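Long-range contact in 5,10-methylenetetrahydrofolate dehydrogenase (Bombyx mori, PDB 5ZF1), which probably catalyses the NADP+-dependent oxidation of 5,10-methylenetetrahydrofolate to 5,10-methenyltetrahydrofolate in one-carbon metabolism: residues R3-E17 / V145-F157. Numbering follows the deposited sequence.
With EDO (1,2-ethanediol), chain I.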
ATOM      1  N   ARG B   3      -3.384  20.335 -24.065  1.00 34.78           N
ATOM      2  CA  ARG B   3      -4.059  19.186 -24.656  1.00 37.55           C
ATOM      3  C   ARG B   3      -5.189  18.725 -23.747  1.00 39.87           C
ATOM      4  O   ARG B   3      -5.100  18.806 -22.520  1.00 34.66           O
ATOM      5  CB  ARG B   3      -3.102  18.017 -24.854  1.00 33.05           C
ATOM      6  CG  ARG B   3      -1.786  18.332 -25.511  1.00 46.89           C
ATOM      7  CD  ARG B   3      -0.865  17.138 -25.354  1.00 53.06           C
ATOM      8  NE  ARG B   3      -1.529  15.881 -25.698  1.00 58.90           N
ATOM      9  CZ  ARG B   3      -1.131  14.683 -25.277  1.00 49.35           C
ATOM     10  NH1 ARG B   3      -0.082  14.573 -24.475  1.00 51.70           N
ATOM     11  NH2 ARG B   3      -1.794  13.595 -25.641  1.00 51.97           N
ATOM     12  N   ILE B   4      -6.246  18.202 -24.356  1.00 36.46           N
ATOM     13  CA  ILE B   4      -7.421  17.754 -23.620  1.00 31.63           C
ATOM     14  C   ILE B   4      -7.316  16.248 -23.408  1.00 38.45           C
ATOM     15  O   ILE B   4      -7.215  15.478 -24.368  1.00 33.40           O
ATOM     16  CB  ILE B   4      -8.718  18.134 -24.350  1.00 42.69           C
ATOM     17  CG1 ILE B   4      -8.610  19.548 -24.933  1.00 45.88           C
ATOM     18  CG2 ILE B   4      -9.902  18.053 -23.405  1.00 36.10           C
ATOM     19  CD1 ILE B   4      -8.547  20.640 -23.892  1.00 43.11           C
ATOM     20  N   LEU B   5      -7.331  15.821 -22.145  1.00 32.59           N
ATOM     21  CA  LEU B   5      -7.322  14.395 -21.817  1.00 29.04           C
ATOM     22  C   LEU B   5      -8.765  13.942 -21.621  1.00 28.96           C
ATOM     23  O   LEU B   5      -9.243  13.743 -20.504  1.00 32.78           O
ATOM     24  CB  LEU B   5      -6.471  14.126 -20.581  1.00 35.79           C
ATOM     25  CG  LEU B   5      -5.094  14.781 -20.547  1.00 30.21           C
ATOM     26  CD1 LEU B   5      -4.562  14.888 -19.115  1.00 30.00           C
ATOM     27  CD2 LEU B   5      -4.135  13.996 -21.432  1.00 32.71           C
ATOM     28  N   ASP B   6      -9.461  13.752 -22.744  1.00 35.13           N
ATOM     29  CA  ASP B   6     -10.892  13.443 -22.739  1.00 35.51           C
ATOM     30  C   ASP B   6     -11.101  11.965 -22.435  1.00 31.20           C
ATOM     31  O   ASP B   6     -10.947  11.111 -23.313  1.00 30.33           O
ATOM     32  CB  ASP B   6     -11.520  13.815 -24.077  1.00 38.13           C
ATOM     33  CG  ASP B   6     -13.001  13.469 -24.145  1.00 47.76           C
ATOM     34  OD1 ASP B   6     -13.644  13.339 -23.076  1.00 46.26           O
ATOM     35  OD2 ASP B   6     -13.518  13.322 -25.271  1.00 51.98           O
ATOM     36  N   GLY B   7     -11.482  11.665 -21.190  1.00 35.93           N
ATOM     37  CA  GLY B   7     -11.684  10.283 -20.791  1.00 29.02           C
ATOM     38  C   GLY B   7     -12.860   9.614 -21.479  1.00 33.42           C
ATOM     39  O   GLY B   7     -12.887   8.388 -21.609  1.00 29.55           O
ATOM     40  N   LYS B   8     -13.849  10.396 -21.912  1.00 30.96           N
ATOM     41  CA  LYS B   8     -14.994   9.801 -22.596  1.00 32.26           C
ATOM     42  C   LYS B   8     -14.573   9.197 -23.924  1.00 31.75           C
ATOM     43  O   LYS B   8     -14.938   8.061 -24.247  1.00 33.93           O
ATOM     44  CB  LYS B   8     -16.090  10.842 -22.809  1.00 41.27           C
ATOM     45  CG  LYS B   8     -17.365  10.266 -23.397  1.00 46.52           C
ATOM     46  CD  LYS B   8     -18.338  11.364 -23.771  1.00 49.57           C
ATOM     47  CE  LYS B   8     -19.724  11.055 -23.245  1.00 62.12           C
ATOM     48  NZ  LYS B   8     -19.751  11.081 -21.757  1.00 65.32           N
ATOM     49  N   ALA B   9     -13.799   9.946 -24.711  1.00 39.09           N
ATOM     50  CA  ALA B   9     -13.345   9.436 -25.996  1.00 32.50           C
ATOM     51  C   ALA B   9     -12.354   8.294 -25.817  1.00 34.38           C
ATOM     52  O   ALA B   9     -12.369   7.325 -26.584  1.00 30.86           O
ATOM     53  CB  ALA B   9     -12.725  10.568 -26.817  1.00 37.50           C
ATOM     54  N   LEU B  10     -11.481   8.388 -24.810  1.00 35.42           N
ATOM     55  CA  LEU B  10     -10.544   7.295 -24.560  1.00 30.80           C
ATOM     56  C   LEU B  10     -11.280   6.025 -24.152  1.00 26.38           C
ATOM     57  O   LEU B  10     -10.909   4.920 -24.573  1.00 30.76           O
ATOM     58  CB  LEU B  10      -9.542   7.696 -23.480  1.00 28.24           C
ATOM     59  CG  LEU B  10      -8.471   6.650 -23.154  1.00 36.41           C
ATOM     60  CD1 LEU B  10      -7.727   6.250 -24.415  1.00 37.83           C
ATOM     61  CD2 LEU B  10      -7.497   7.159 -22.091  1.00 30.02           C
ATOM     62  N   ALA B  11     -12.306   6.164 -23.311  1.00 29.96           N
ATOM     63  CA  ALA B  11     -13.076   5.002 -22.881  1.00 31.50           C
ATOM     64  C   ALA B  11     -13.717   4.307 -24.072  1.00 25.37           C
ATOM     65  O   ALA B  11     -13.744   3.075 -24.140  1.00 26.93           O
ATOM     66  CB  ALA B  11     -14.144   5.417 -21.872  1.00 25.79           C
ATOM     67  N   MET B  12     -14.241   5.085 -25.019  1.00 31.11           N
ATOM     68  CA  MET B  12     -14.753   4.498 -26.256  1.00 36.21           C
ATOM     69  C   MET B  12     -13.676   3.688 -26.976  1.00 32.52           C
ATOM     70  O   MET B  12     -13.919   2.544 -27.380  1.00 33.18           O
ATOM     71  CB  MET B  12     -15.315   5.587 -27.171  1.00 37.62           C
ATOM     72  CG  MET B  12     -16.056   5.035 -28.392  1.00 43.63           C
ATOM     73  SD  MET B  12     -17.344   3.836 -27.958  1.00 58.99           S
ATOM     74  CE  MET B  12     -18.259   4.757 -26.718  1.00 44.73           C
ATOM     75  N   GLU B  13     -12.473   4.255 -27.133  1.00 33.67           N
ATOM     76  CA  GLU B  13     -11.374   3.513 -27.754  1.00 32.82           C
ATOM     77  C   GLU B  13     -11.114   2.209 -27.018  1.00 31.21           C
ATOM     78  O   GLU B  13     -11.000   1.144 -27.628  1.00 27.65           O
ATOM     79  CB  GLU B  13     -10.093   4.352 -27.766  1.00 43.99           C
ATOM     80  CG  GLU B  13     -10.112   5.590 -28.638  1.00 44.67           C
ATOM     81  CD  GLU B  13      -8.781   6.333 -28.596  1.00 60.13           C
ATOM     82  OE1 GLU B  13      -7.722   5.668 -28.659  1.00 61.02           O
ATOM     83  OE2 GLU B  13      -8.796   7.577 -28.490  1.00 66.84           O
ATOM     84  N   ILE B  14     -11.023   2.284 -25.689  1.00 26.96           N
ATOM     85  CA  ILE B  14     -10.767   1.108 -24.864  1.00 26.32           C
ATOM     86  C   ILE B  14     -11.892   0.083 -25.002  1.00 24.72           C
ATOM     87  O   ILE B  14     -11.638  -1.123 -25.128  1.00 30.11           O
ATOM     88  CB  ILE B  14     -10.560   1.562 -23.402  1.00 23.64           C
ATOM     89  CG1 ILE B  14      -9.164   2.168 -23.234  1.00 35.14           C
ATOM     90  CG2 ILE B  14     -10.763   0.432 -22.434  1.00 27.04           C
ATOM     91  CD1 ILE B  14      -8.988   2.916 -21.940  1.00 36.62           C
ATOM     92  N   LYS B  15     -13.150   0.539 -24.973  1.00 27.58           N
ATOM     93  CA  LYS B  15     -14.276  -0.387 -25.076  1.00 23.75           C
ATOM     94  C   LYS B  15     -14.309  -1.073 -26.436  1.00 29.75           C
ATOM     95  O   LYS B  15     -14.682  -2.246 -26.529  1.00 28.41           O
ATOM     96  CB  LYS B  15     -15.585   0.345 -24.802  1.00 27.25           C
ATOM     97  CG  LYS B  15     -15.856   0.556 -23.310  1.00 26.61           C
ATOM     98  CD  LYS B  15     -17.163   1.286 -23.054  1.00 24.95           C
ATOM     99  CE  LYS B  15     -17.075   2.751 -23.473  1.00 27.59           C
ATOM    100  NZ  LYS B  15     -18.237   3.520 -22.949  1.00 33.53           N
ATOM    101  N   LYS B  16     -13.888  -0.375 -27.493  1.00 28.04           N
ATOM    102  CA  LYS B  16     -13.811  -1.010 -28.807  1.00 29.54           C
ATOM    103  C   LYS B  16     -12.740  -2.089 -28.837  1.00 36.00           C
ATOM    104  O   LYS B  16     -12.959  -3.169 -29.400  1.00 34.58           O
ATOM    105  CB  LYS B  16     -13.544   0.036 -29.886  1.00 32.86           C
ATOM    106  CG  LYS B  16     -14.687   1.015 -30.092  1.00 40.23           C
ATOM    107  CD  LYS B  16     -14.412   1.922 -31.284  1.00 48.28           C
ATOM    108  CE  LYS B  16     -15.467   3.009 -31.420  1.00 54.92           C
ATOM    109  NZ  LYS B  16     -15.208   3.872 -32.611  1.00 62.66           N
ATOM    110  N   GLU B  17     -11.571  -1.816 -28.241  1.00 31.63           N
ATOM    111  CA  GLU B  17     -10.528  -2.834 -28.163  1.00 30.75           C
ATOM    112  C   GLU B  17     -10.992  -4.028 -27.348  1.00 31.27           C
ATOM    113  O   GLU B  17     -10.791  -5.177 -27.748  1.00 33.59           O
ATOM    114  CB  GLU B  17      -9.251  -2.247 -27.557  1.00 31.73           C
ATOM    115  CG  GLU B  17      -8.572  -1.207 -28.413  1.00 34.97           C
ATOM    116  CD  GLU B  17      -7.479  -0.468 -27.664  1.00 44.53           C
ATOM    117  OE1 GLU B  17      -7.096  -0.914 -26.558  1.00 39.97           O
ATOM    118  OE2 GLU B  17      -7.003   0.559 -28.188  1.00 44.57           O
ATOM    119  N   VAL B 145      -7.062   6.358 -14.196  1.00 19.33           N
ATOM    120  CA  VAL B 145      -6.065   7.428 -14.181  1.00 22.02           C
ATOM    121  C   VAL B 145      -4.763   6.963 -14.812  1.00 25.01           C
ATOM    122  O   VAL B 145      -4.191   7.645 -15.673  1.00 25.06           O
ATOM    123  CB  VAL B 145      -5.838   7.923 -12.742  1.00 23.19           C
ATOM    124  CG1 VAL B 145      -4.616   8.846 -12.693  1.00 26.94           C
ATOM    125  CG2 VAL B 145      -7.060   8.627 -12.287  1.00 18.49           C
ATOM    126  N   VAL B 146      -4.267   5.798 -14.385  1.00 23.79           N
ATOM    127  CA  VAL B 146      -3.020   5.274 -14.924  1.00 26.14           C
ATOM    128  C   VAL B 146      -3.138   5.068 -16.430  1.00 29.62           C
ATOM    129  O   VAL B 146      -2.205   5.357 -17.187  1.00 26.13           O
ATOM    130  CB  VAL B 146      -2.637   3.973 -14.191  1.00 28.65           C
ATOM    131  CG1 VAL B 146      -1.655   3.145 -15.016  1.00 38.37           C
ATOM    132  CG2 VAL B 146      -2.057   4.293 -12.837  1.00 35.31           C
ATOM    133  N   GLU B 147      -4.297   4.596 -16.888  1.00 31.93           N
ATOM    134  CA  GLU B 147      -4.495   4.369 -18.319  1.00 28.85           C
ATOM    135  C   GLU B 147      -4.544   5.682 -19.099  1.00 28.44           C
ATOM    136  O   GLU B 147      -4.068   5.750 -20.239  1.00 29.16           O
ATOM    137  CB  GLU B 147      -5.771   3.550 -18.537  1.00 34.28           C
ATOM    138  CG  GLU B 147      -5.891   2.895 -19.918  1.00 37.56           C
ATOM    139  CD  GLU B 147      -4.789   1.880 -20.227  1.00 45.54           C
ATOM    140  OE1 GLU B 147      -4.254   1.232 -19.298  1.00 41.41           O
ATOM    141  OE2 GLU B 147      -4.465   1.721 -21.420  1.00 50.67           O
ATOM    142  N   MET B 148      -5.117   6.738 -18.513  1.00 25.17           N
ATOM    143  CA  MET B 148      -5.113   8.032 -19.184  1.00 23.87           C
ATOM    144  C   MET B 148      -3.685   8.531 -19.377  1.00 27.10           C
ATOM    145  O   MET B 148      -3.340   9.062 -20.443  1.00 27.92           O
ATOM    146  CB  MET B 148      -5.957   9.035 -18.393  1.00 24.75           C
ATOM    147  CG  MET B 148      -7.433   8.643 -18.290  1.00 27.29           C
ATOM    148  SD  MET B 148      -8.500   9.767 -17.363  1.00 37.41           S
ATOM    149  CE  MET B 148      -7.819  11.377 -17.761  1.00 32.13           C
ATOM    150  N   LEU B 149      -2.827   8.331 -18.373  1.00 24.21           N
ATOM    151  CA  LEU B 149      -1.437   8.756 -18.493  1.00 22.23           C
ATOM    152  C   LEU B 149      -0.707   7.967 -19.567  1.00 25.55           C
ATOM    153  O   LEU B 149       0.040   8.541 -20.368  1.00 28.20           O
ATOM    154  CB  LEU B 149      -0.717   8.601 -17.160  1.00 25.27           C
ATOM    155  CG  LEU B 149      -1.197   9.546 -16.055  1.00 20.98           C
ATOM    156  CD1 LEU B 149      -0.734   9.052 -14.700  1.00 20.67           C
ATOM    157  CD2 LEU B 149      -0.729  10.962 -16.338  1.00 21.19           C
ATOM    158  N   LYS B 150      -0.898   6.645 -19.586  1.00 25.85           N
ATOM    159  CA  LYS B 150      -0.205   5.816 -20.570  1.00 29.19           C
ATOM    160  C   LYS B 150      -0.711   6.089 -21.976  1.00 27.26           C
ATOM    161  O   LYS B 150       0.078   6.164 -22.918  1.00 26.68           O
ATOM    162  CB  LYS B 150      -0.372   4.335 -20.226  1.00 30.29           C
ATOM    163  CG  LYS B 150       0.215   3.966 -18.875  1.00 39.68           C
ATOM    164  CD  LYS B 150       0.081   2.483 -18.570  1.00 38.87           C
ATOM    165  CE  LYS B 150       1.293   1.706 -19.056  1.00 46.14           C
ATOM    166  NZ  LYS B 150       1.446   1.714 -20.543  1.00 59.58           N
ATOM    167  N   ARG B 151      -2.023   6.239 -22.144  1.00 28.81           N
ATOM    168  CA  ARG B 151      -2.550   6.382 -23.498  1.00 30.83           C
ATOM    169  C   ARG B 151      -2.238   7.746 -24.093  1.00 34.59           C
ATOM    170  O   ARG B 151      -2.151   7.877 -25.316  1.00 34.73           O
ATOM    171  CB  ARG B 151      -4.055   6.129 -23.506  1.00 29.55           C
ATOM    172  CG  ARG B 151      -4.404   4.707 -23.164  1.00 34.90           C
ATOM    173  CD  ARG B 151      -4.466   3.839 -24.392  1.00 40.97           C
ATOM    174  NE  ARG B 151      -4.850   2.475 -24.044  1.00 59.64           N
ATOM    175  CZ  ARG B 151      -5.533   1.666 -24.846  1.00 50.50           C
ATOM    176  NH1 ARG B 151      -5.920   2.091 -26.041  1.00 47.66           N
ATOM    177  NH2 ARG B 151      -5.841   0.437 -24.451  1.00 48.29           N
ATOM    178  N   PHE B 152      -2.059   8.772 -23.262  1.00 27.57           N
ATOM    179  CA  PHE B 152      -1.716  10.086 -23.773  1.00 23.59           C
ATOM    180  C   PHE B 152      -0.221  10.354 -23.746  1.00 20.01           C
ATOM    181  O   PHE B 152       0.202  11.500 -23.970  1.00 24.68           O
ATOM    182  CB  PHE B 152      -2.495  11.162 -23.009  1.00 29.85           C
ATOM    183  CG  PHE B 152      -3.965  11.177 -23.340  1.00 35.75           C
ATOM    184  CD1 PHE B 152      -4.414  11.732 -24.523  1.00 39.57           C
ATOM    185  CD2 PHE B 152      -4.891  10.613 -22.480  1.00 34.78           C
ATOM    186  CE1 PHE B 152      -5.769  11.736 -24.836  1.00 38.65           C
ATOM    187  CE2 PHE B 152      -6.244  10.614 -22.786  1.00 38.07           C
ATOM    188  CZ  PHE B 152      -6.682  11.176 -23.963  1.00 36.19           C
ATOM    189  N   ASN B 153       0.581   9.314 -23.494  1.00 23.48           N
ATOM    190  CA  ASN B 153       2.039   9.408 -23.587  0.84 24.47           C
ATOM    191  C   ASN B 153       2.596  10.422 -22.598  1.00 23.80           C
ATOM    192  O   ASN B 153       3.493  11.200 -22.923  1.00 26.71           O
ATOM    193  CB  ASN B 153       2.486   9.749 -25.014  0.84 25.36           C
ATOM    194  CG  ASN B 153       3.191   8.589 -25.695  0.84 30.45           C
ATOM    195  OD1 ASN B 153       3.086   7.442 -25.255  0.84 27.54           O
ATOM    196  ND2 ASN B 153       3.911   8.882 -26.779  0.84 33.09           N
ATOM    197  N   ILE B 154       2.053  10.425 -21.400  1.00 22.14           N
ATOM    198  CA  ILE B 154       2.515  11.316 -20.353  1.00 20.93           C
ATOM    199  C   ILE B 154       3.667  10.630 -19.651  1.00 16.59           C
ATOM    200  O   ILE B 154       3.530   9.490 -19.182  1.00 23.24           O
ATOM    201  CB  ILE B 154       1.384  11.639 -19.364  1.00 17.68           C
ATOM    202  CG1 ILE B 154       0.161  12.191 -20.115  1.00 20.25           C
ATOM    203  CG2 ILE B 154       1.911  12.602 -18.291  1.00 19.03           C
ATOM    204  CD1 ILE B 154       0.392  13.512 -20.773  1.00 21.88           C
ATOM    205  N   ASP B 155       4.808  11.302 -19.600  1.00 16.01           N
ATOM    206  CA  ASP B 155       5.993  10.711 -19.001  1.00 17.45           C
ATOM    207  C   ASP B 155       5.860  10.681 -17.486  1.00 19.57           C
ATOM    208  O   ASP B 155       5.632  11.719 -16.854  1.00 21.87           O
ATOM    209  CB  ASP B 155       7.218  11.499 -19.422  1.00 21.37           C
ATOM    210  CG  ASP B 155       7.408  11.428 -20.909  1.00 19.02           C
ATOM    211  OD1 ASP B 155       7.635  10.298 -21.354  1.00 21.52           O
ATOM    212  OD2 ASP B 155       7.266  12.452 -21.600  1.00 26.02           O
ATOM    213  N   THR B 156       5.998   9.489 -16.913  1.00 18.57           N
ATOM    214  CA  THR B 156       5.999   9.297 -15.463  1.00 15.34           C
ATOM    215  C   THR B 156       7.362   8.918 -14.913  1.00 16.89           C
ATOM    216  O   THR B 156       7.683   9.273 -13.783  1.00 18.44           O
ATOM    217  CB  THR B 156       4.992   8.199 -15.074  1.00 17.00           C
ATOM    218  OG1 THR B 156       5.293   6.971 -15.766  1.00 20.37           O
ATOM    219  CG2 THR B 156       3.560   8.635 -15.404  1.00 18.58           C
ATOM    220  N   PHE B 157       8.182   8.208 -15.699  1.00 17.41           N
ATOM    221  CA  PHE B 157       9.431   7.656 -15.184  1.00 14.56           C
ATOM    222  C   PHE B 157      10.377   8.753 -14.701  1.00 16.21           C
ATOM    223  O   PHE B 157      10.837   9.579 -15.496  1.00 18.35           O
ATOM    224  CB  PHE B 157      10.093   6.825 -16.300  1.00 14.85           C
ATOM    225  CG  PHE B 157      11.240   6.014 -15.832  1.00 14.53           C
ATOM    226  CD1 PHE B 157      12.488   6.600 -15.648  1.00 12.76           C
ATOM    227  CD2 PHE B 157      11.090   4.643 -15.621  1.00 18.96           C
ATOM    228  CE1 PHE B 157      13.555   5.856 -15.202  1.00 14.79           C
ATOM    229  CE2 PHE B 157      12.160   3.892 -15.192  1.00 20.35           C
ATOM    230  CZ  PHE B 157      13.384   4.498 -14.979  1.00 15.76           C
TER
HETATM  231  C1  EDO I 405       5.006   4.290 -18.501  0.84 40.46           C
HETATM  232  O1  EDO I 405       4.359   5.391 -17.833  0.84 34.27           O
HETATM  233  C2  EDO I 405       6.086   3.676 -17.613  0.84 43.06           C
HETATM  234  O2  EDO I 405       7.307   4.421 -17.715  0.84 30.37           O
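Arg-151 grips Glu-17 end-on with two nitrogens. Arg-151 NH2 donates to Glu-17 OE1 at 2.8 Å, and Arg-151 NH1 to Glu-17 OE2 at 2.9 Å. Guanidinium and carboxylate are nearly coplanar, 16° apart, and both oxygens are met on their syn side. Ile-14 CG1 lies over the centre of one guanidinium face. Leu-10 CD1 packs on the aliphatic stem of Arg-151, 3.8 Å from its CB.

Leu-10 CD2 also reaches Phe-152 CE2, at 3.7 Å. Leu-5 CD2 makes a CH-pi contact over a face of the Phe-152 ring, 3.8 Å from its centroid. Arg-3 NH2 sits at the ring edge. Arg-3 NH1 donates to Phe-152 O at 3.1 Å, and NH2 adds a weak bond to the same oxygen. The Arg-3 chain bends at chi3 (47°) to bring its guanidinium edge to that carbonyl.

Behind this shell, Glu-147 takes NE of Arg-151 on the anti lone pair of OE2, at 2.8 Å. With all three nitrogens engaged, the guanidinium is held against rotation. An alanine in place of Arg-151 would probably leave Glu-17 and Glu-147 without their shared cation and strip Leu-10 and Ile-14 of the stem and guanidinium face packed on them. Asp-6 N-caps helix 7-26, and a Schellman motif with Asn-153 as C-prime ends helix 140-151.

Met-280 of helix 277-298 also touches Leu-10 and Ile-14. Within this chain, strand 3-4 is an outermost strand of the parallel sheet of the Rossmann-type NAD(P)-binding domain. Helix segments 7-17 and 145-151 cross at 87°, and the contact joins the N-terminal strand and helix to a helix of that domain.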